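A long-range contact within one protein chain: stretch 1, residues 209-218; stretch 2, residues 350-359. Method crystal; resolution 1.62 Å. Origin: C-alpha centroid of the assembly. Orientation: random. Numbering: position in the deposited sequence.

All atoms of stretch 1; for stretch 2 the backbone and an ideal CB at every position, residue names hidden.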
# COMPACT_ATOMS: atom_id res chain seq x y z
N LEU A 209 -12.89 -20.92 9.14
CA LEU A 209 -11.74 -20.75 8.25
C LEU A 209 -10.61 -20.04 8.99
O LEU A 209 -10.88 -19.23 9.90
CB LEU A 209 -12.17 -19.94 7.10
CG LEU A 209 -13.28 -20.52 6.16
CD1 LEU A 209 -13.66 -19.54 5.11
CD2 LEU A 209 -12.84 -21.84 5.54
N ILE A 210 -9.37 -20.22 8.54
CA ILE A 210 -8.21 -19.59 9.11
C ILE A 210 -8.27 -19.41 10.60
O ILE A 210 -8.19 -18.33 11.21
CB ILE A 210 -7.82 -18.23 8.39
CG1 ILE A 210 -8.97 -17.27 8.36
CG2 ILE A 210 -7.27 -18.50 6.99
CD1 ILE A 210 -8.61 -15.89 7.72
N PRO A 211 -8.32 -20.55 11.32
CA PRO A 211 -8.59 -20.44 12.77
C PRO A 211 -7.46 -19.96 13.59
O PRO A 211 -7.64 -19.63 14.74
CB PRO A 211 -8.90 -21.95 13.14
CG PRO A 211 -8.18 -22.72 12.14
CD PRO A 211 -8.37 -21.95 10.85
N ASP A 212 -6.27 -19.81 13.03
CA ASP A 212 -5.19 -19.17 13.79
C ASP A 212 -5.04 -17.64 13.53
O ASP A 212 -4.13 -17.03 14.08
CB ASP A 212 -3.92 -19.88 13.47
CG ASP A 212 -3.94 -21.37 14.05
OD1 ASP A 212 -4.71 -21.63 15.01
OD2 ASP A 212 -3.21 -22.25 13.58
N TRP A 213 -5.92 -17.10 12.76
CA TRP A 213 -6.04 -15.64 12.59
C TRP A 213 -6.97 -15.04 13.62
O TRP A 213 -7.66 -15.75 14.40
CB TRP A 213 -6.53 -15.34 11.16
CG TRP A 213 -5.55 -15.60 10.08
CD1 TRP A 213 -4.93 -16.77 9.80
CD2 TRP A 213 -5.00 -14.61 9.19
NE1 TRP A 213 -4.00 -16.57 8.78
CE2 TRP A 213 -4.10 -15.26 8.35
CE3 TRP A 213 -5.29 -13.28 8.94
CZ2 TRP A 213 -3.36 -14.55 7.35
CZ3 TRP A 213 -4.50 -12.59 7.92
CH2 TRP A 213 -3.64 -13.25 7.16
N GLU A 214 -7.01 -13.70 13.68
CA GLU A 214 -7.99 -12.99 14.59
C GLU A 214 -9.40 -13.48 14.21
O GLU A 214 -9.77 -13.71 13.07
CB GLU A 214 -7.94 -11.48 14.41
CG GLU A 214 -6.65 -10.88 14.95
CD GLU A 214 -6.62 -10.69 16.44
OE1 GLU A 214 -7.54 -11.15 17.11
OE2 GLU A 214 -5.65 -10.09 16.96
N PRO A 215 -10.27 -13.62 15.28
CA PRO A 215 -11.68 -13.95 14.97
C PRO A 215 -12.38 -13.16 13.90
O PRO A 215 -13.10 -13.71 13.03
CB PRO A 215 -12.40 -13.67 16.31
CG PRO A 215 -11.36 -13.69 17.32
CD PRO A 215 -10.02 -13.42 16.68
N GLU A 216 -12.16 -11.84 13.91
CA GLU A 216 -12.69 -10.97 12.89
C GLU A 216 -12.24 -11.45 11.48
O GLU A 216 -13.03 -11.31 10.51
CB GLU A 216 -12.28 -9.51 13.13
CG GLU A 216 -12.88 -8.90 14.40
CD GLU A 216 -12.07 -9.07 15.64
OE1 GLU A 216 -11.14 -9.93 15.76
OE2 GLU A 216 -12.36 -8.24 16.51
N ALA A 217 -11.02 -11.86 11.34
CA ALA A 217 -10.54 -12.34 10.04
C ALA A 217 -11.26 -13.60 9.57
O ALA A 217 -11.63 -13.74 8.40
CB ALA A 217 -9.03 -12.46 10.02
N SER A 218 -11.47 -14.55 10.51
CA SER A 218 -12.22 -15.77 10.15
C SER A 218 -13.63 -15.42 9.65
O SER A 218 -14.13 -16.04 8.69
CB SER A 218 -12.30 -16.67 11.38
OG SER A 218 -11.03 -17.13 11.78
N UNK A 350 -7.76 -8.35 0.31
CA UNK A 350 -6.66 -9.02 0.99
C UNK A 350 -6.93 -9.19 2.51
O UNK A 350 -7.72 -8.44 3.14
CB UNK A 350 -5.37 -8.23 0.77
N UNK A 351 -6.31 -10.23 3.08
CA UNK A 351 -6.24 -10.36 4.56
C UNK A 351 -4.79 -10.24 4.87
O UNK A 351 -3.94 -10.91 4.22
CB UNK A 351 -6.83 -11.67 5.09
N UNK A 352 -4.43 -9.46 5.90
CA UNK A 352 -3.01 -9.30 6.20
C UNK A 352 -2.80 -9.29 7.72
O UNK A 352 -3.69 -8.83 8.46
CB UNK A 352 -2.47 -8.02 5.57
N UNK A 353 -1.66 -9.73 8.17
CA UNK A 353 -1.36 -9.71 9.58
C UNK A 353 0.14 -9.58 9.81
O UNK A 353 0.98 -9.92 8.97
CB UNK A 353 -1.90 -10.97 10.26
N UNK A 354 0.48 -8.96 10.94
CA UNK A 354 1.88 -8.95 11.41
C UNK A 354 1.86 -8.87 12.93
O UNK A 354 1.01 -8.18 13.49
CB UNK A 354 2.67 -7.78 10.81
N UNK A 355 2.74 -9.60 13.61
CA UNK A 355 2.86 -9.47 15.07
C UNK A 355 1.77 -10.38 15.73
O UNK A 355 1.21 -11.35 15.19
CB UNK A 355 2.70 -8.01 15.50
N UNK A 356 1.51 -10.02 16.98
CA UNK A 356 0.69 -10.85 17.85
C UNK A 356 -0.81 -10.61 17.61
O UNK A 356 -1.27 -9.46 17.38
CB UNK A 356 1.04 -10.58 19.31
N UNK A 357 -1.57 -11.66 17.81
CA UNK A 357 -3.01 -11.48 17.93
C UNK A 357 -3.30 -10.88 19.31
O UNK A 357 -2.47 -10.90 20.19
CB UNK A 357 -3.75 -12.80 17.73
N UNK A 358 -4.50 -10.31 19.50
CA UNK A 358 -4.89 -9.82 20.81
C UNK A 358 -4.82 -10.94 21.90
O UNK A 358 -4.29 -10.70 22.99
CB UNK A 358 -6.30 -9.24 20.73
N UNK A 359 -5.31 -12.10 21.58
CA UNK A 359 -5.28 -13.24 22.54
C UNK A 359 -3.86 -13.61 22.86
O UNK A 359 -3.53 -13.83 24.02
CB UNK A 359 -6.02 -14.46 21.98

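Position 350 opens the strand with nothing of stretch 1 within 5.5 Å of its ideal CB. The residue is Asn 350, whose side-chain amide is hydrogen-bonded elsewhere in the structure.

At position 351 CA-to-CB points toward stretch 1. The ideal CB lies 3.8 Å from Trp 213 CZ3, with Ile 210 CD1 and Ala 217 CB a little farther off. All three neighbours are apolar, so leucine, isoleucine, valine or methionine would suit. The residue is Leu 351. Its CB packs 3.7 Å from Trp 213 CZ3. Its CD2 reaches 3.7 Å from Ile 210 CD1 and 4.2 Å from Ala 217 CB.

Position 352 points away, as alternation in a strand predicts. Stretch 1 leaves the choice open. The residue is Ala 352; its backbone C still lies 3.7 Å from Trp 213 CZ3.

Position 353 points toward stretch 1 again, with its ideal CB 3.9 Å from Trp 213 CZ3. The indole offers a broad face, and the carbonyl of Asp 212 lies beyond it as an acceptor. A long side chain with a donor at its end could use both; arginine or lysine would be candidates, and a cation would also suit the ring. The residue is Arg 353. Its CD sits 3.5 Å from the centroid of the Trp 213 six-membered ring, a CH-pi contact over the face. Its CZ lies 4.6 Å from the five-membered ring centroid, a cation-pi contact. Arg 353 NH1 donates to Asp 212 O at 3.0 Å. A water accepts from NH2 and donates to the same carbonyl.

Position 354 is out of reach and holds Val 354. Position 355 is also free of contacts, but its phi of 83° favours glycine, and Gly 355 is found. Position 356 points away and holds Leu 356.

Position 357 points toward stretch 1, its ideal CB 3.4 Å from Glu 214 OE2. It directly precedes a helix, so serine, threonine, aspartate or asparagine would suit as a cap, though an acid would meet the carboxylate. The residue is Thr 357, whose side chain caps a backbone N just past the stretch.

At position 358 CA-to-CB runs sideways. The main contact is backbone: N donates to Glu 214 OE2 at 2.8 Å, which many residues could provide. The residue is Glu 358; its carboxylate is hydrogen-bonded elsewhere in the structure.

Position 359 points toward stretch 1 but finds nothing of it within 5.5 Å, so the choice is open. The residue is Ala 359. A water accepts from its N and donates to Glu 214 OE1.

Stretch 2, residues 350-359: NLARVGLTEA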
# COMPACT_ATOMS: atom_id res chain seq x y z
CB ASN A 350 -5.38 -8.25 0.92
CG ASN A 350 -4.78 -7.96 -0.44
OD1 ASN A 350 -3.96 -7.02 -0.54
ND2 ASN A 350 -5.18 -8.66 -1.50
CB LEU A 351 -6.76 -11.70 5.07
CG LEU A 351 -8.24 -12.00 4.70
CD1 LEU A 351 -8.26 -12.78 3.43
CD2 LEU A 351 -8.95 -12.74 5.84
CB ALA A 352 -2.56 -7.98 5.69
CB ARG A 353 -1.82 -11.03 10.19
CG ARG A 353 -1.16 -12.25 9.70
CD ARG A 353 -1.61 -13.55 10.31
NE ARG A 353 -1.22 -13.63 11.68
CZ ARG A 353 -1.66 -14.60 12.50
NH1 ARG A 353 -2.48 -15.54 12.00
NH2 ARG A 353 -1.32 -14.60 13.76
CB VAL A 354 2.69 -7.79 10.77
CG1 VAL A 354 2.09 -6.42 11.00
CG2 VAL A 354 4.18 -7.84 11.12
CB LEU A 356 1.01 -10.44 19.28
CG LEU A 356 2.45 -10.60 19.73
CD1 LEU A 356 2.51 -10.21 21.22
CD2 LEU A 356 2.87 -12.01 19.57
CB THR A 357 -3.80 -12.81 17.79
OG1 THR A 357 -3.42 -13.68 18.91
CG2 THR A 357 -3.59 -13.48 16.46
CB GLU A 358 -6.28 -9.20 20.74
CG GLU A 358 -6.67 -8.64 22.10
CD GLU A 358 -7.99 -7.94 22.13
OE1 GLU A 358 -8.68 -7.88 21.11
OE2 GLU A 358 -8.25 -7.36 23.21
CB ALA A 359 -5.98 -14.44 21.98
O HOH W 1 -1.57 -16.69 15.63
O HOH W 2 -7.23 -12.68 19.40
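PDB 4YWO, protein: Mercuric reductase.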